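Local coordinates for protein beta-N-acetylhexosaminidase (Thermotoga neapolitana, PDB 5C0Q) that probably hydrolyses terminal non-reducing N-acetyl-D-hexosamine residues from N-acetyl-beta-D-hexosaminides, as a zinc-binding member of glycosyl hydrolase family 3, at residues R101-L106 / G153-C158. Sequence-based numbering, arbitrary orientation.
Sequences RIMNTL and GGVIPC
Asn104 lays its carboxamide over the backbone of Gly154, the residue that closes helix 136-153 in a Schellman motif before the chain turns into strand 156-162 of the TIM-barrel-like domain. A chi1 of 172° carries CG away from the residue's own N and across to the turn, where ND2 donates to Gly154 O at 2.9 Å. The bond is bent, 142° at the hydrogen, and the acceptor lies tilted from the plane of the amide. Gly154, with its positive phi, has no side chain to obstruct this approach; its CA comes within 4.1 Å of Asn104 CG.

One turn back along helix 90-106, the two segments approach most closely, the CA atoms of Arg101 and Gly153 being 4.1 Å apart. Here Gly153 O receives a CA-H...O contact from Arg101 CA (3.2 Å) and also lies 3.6 Å from Asn104 CB. In the buried part of the contact, Met103 CB meets Val155 CG2 at 4.1 Å, and both side chains also rest on Val111 of the neighbouring strand 110-111.

The other end of the same amide faces a different partner: Asn104 OD1 accepts a hydrogen bond from Arg101 NH1 of the second subunit. The pair exemplifies a side-chain amide satisfying a main-chain carbonyl at a helix end: bonded at both nitrogen and oxygen, the carboxamide is held in one orientation, and it joins a helix-to-strand turn of the barrel to the dimer interface.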
loop_
_atom_site.group_PDB
_atom_site.type_symbol
_atom_site.label_atom_id
_atom_site.label_comp_id
_atom_site.label_asym_id
_atom_site.label_seq_id
_atom_site.Cartn_x
_atom_site.Cartn_y
_atom_site.Cartn_z
ATOM N N ARG B 101 0.798 -12.021 1.000
ATOM C CA ARG B 101 0.894 -11.741 2.417
ATOM C C ARG B 101 0.271 -10.396 2.799
ATOM O O ARG B 101 -0.511 -10.302 3.727
ATOM C CB ARG B 101 2.350 -11.797 2.837
ATOM C CG ARG B 101 2.546 -11.984 4.284
ATOM C CD ARG B 101 3.957 -12.464 4.550
ATOM N NE ARG B 101 4.092 -12.912 5.928
ATOM C CZ ARG B 101 4.728 -12.216 6.857
ATOM N NH1 ARG B 101 5.298 -11.053 6.543
ATOM N NH2 ARG B 101 4.798 -12.684 8.091
ATOM N N ILE B 102 0.624 -9.375 2.046
ATOM C CA ILE B 102 0.007 -8.087 2.145
ATOM C C ILE B 102 -1.503 -8.151 1.949
ATOM O O ILE B 102 -2.234 -7.561 2.733
ATOM C CB ILE B 102 0.608 -7.121 1.125
ATOM C CG1 ILE B 102 2.032 -6.730 1.522
ATOM C CG2 ILE B 102 -0.227 -5.914 1.021
ATOM C CD1 ILE B 102 2.697 -5.831 0.543
ATOM N N MET B 103 -1.968 -8.880 0.934
ATOM C CA MET B 103 -3.388 -9.031 0.668
ATOM C C MET B 103 -4.089 -9.695 1.837
ATOM O O MET B 103 -5.176 -9.291 2.237
ATOM C CB MET B 103 -3.635 -9.877 -0.610
ATOM C CG MET B 103 -3.358 -9.225 -1.929
ATOM S SD MET B 103 -3.235 -10.394 -3.292
ATOM C CE MET B 103 -2.754 -9.355 -4.613
ATOM N N ASN B 104 -3.436 -10.717 2.382
ATOM C CA ASN B 104 -4.000 -11.520 3.434
ATOM C C ASN B 104 -4.127 -10.692 4.712
ATOM O O ASN B 104 -5.126 -10.801 5.415
ATOM C CB ASN B 104 -3.162 -12.793 3.662
ATOM C CG ASN B 104 -3.608 -13.578 4.897
ATOM O OD1 ASN B 104 -3.197 -13.264 6.005
ATOM N ND2 ASN B 104 -4.447 -14.569 4.714
ATOM N N THR B 105 -3.141 -9.836 4.975
ATOM C CA THR B 105 -3.219 -8.910 6.078
ATOM C C THR B 105 -4.383 -7.925 5.958
ATOM O O THR B 105 -5.039 -7.637 6.934
ATOM C CB THR B 105 -1.936 -8.092 6.213
ATOM O OG1 THR B 105 -0.807 -8.958 6.205
ATOM C CG2 THR B 105 -1.941 -7.332 7.490
ATOM N N LEU B 106 -4.671 -7.425 4.769
ATOM C CA LEU B 106 -5.777 -6.492 4.620
ATOM C C LEU B 106 -7.148 -7.123 4.792
ATOM O O LEU B 106 -8.075 -6.417 5.117
ATOM C CB LEU B 106 -5.722 -5.807 3.250
ATOM C CG LEU B 106 -4.455 -5.023 2.955
ATOM C CD1 LEU B 106 -4.324 -4.720 1.533
ATOM C CD2 LEU B 106 -4.528 -3.733 3.718
ATOM N N GLY B 153 1.769 -16.988 0.945
ATOM C CA GLY B 153 1.391 -15.679 1.406
ATOM C C GLY B 153 0.034 -15.617 2.074
ATOM O O GLY B 153 -0.255 -14.674 2.732
ATOM N N GLY B 154 -0.838 -16.580 1.857
ATOM C CA GLY B 154 -2.084 -16.563 2.577
ATOM C C GLY B 154 -3.290 -16.299 1.718
ATOM O O GLY B 154 -4.367 -16.041 2.196
ATOM N N VAL B 155 -3.112 -16.374 0.424
ATOM C CA VAL B 155 -4.223 -16.125 -0.456
ATOM C C VAL B 155 -4.385 -17.244 -1.476
ATOM O O VAL B 155 -3.412 -17.772 -1.972
ATOM C CB VAL B 155 -3.992 -14.734 -1.075
ATOM C CG1 VAL B 155 -3.975 -14.760 -2.555
ATOM C CG2 VAL B 155 -4.976 -13.769 -0.520
ATOM N N ILE B 156 -5.605 -17.667 -1.738
ATOM C CA ILE B 156 -5.841 -18.719 -2.754
ATOM C C ILE B 156 -5.829 -18.216 -4.192
ATOM O O ILE B 156 -6.609 -17.354 -4.536
ATOM C CB ILE B 156 -7.182 -19.405 -2.537
ATOM C CG1 ILE B 156 -7.156 -20.173 -1.236
ATOM C CG2 ILE B 156 -7.460 -20.429 -3.612
ATOM C CD1 ILE B 156 -8.535 -20.584 -0.829
ATOM N N PRO B 157 -4.983 -18.792 -5.047
ATOM C CA PRO B 157 -4.981 -18.323 -6.440
ATOM C C PRO B 157 -6.136 -18.812 -7.271
ATOM O O PRO B 157 -6.795 -19.793 -6.982
ATOM C CB PRO B 157 -3.657 -18.864 -6.989
ATOM C CG PRO B 157 -3.371 -20.050 -6.174
ATOM C CD PRO B 157 -3.932 -19.796 -4.800
ATOM N N CYS B 158 -6.388 -18.058 -8.315
ATOM C CA CYS B 158 -7.376 -18.425 -9.303
ATOM C C CYS B 158 -6.770 -18.236 -10.685
ATOM O O CYS B 158 -6.588 -17.121 -11.146
ATOM C CB CYS B 158 -8.647 -17.601 -9.157
ATOM S SG CYS B 158 -9.980 -18.140 -10.256
#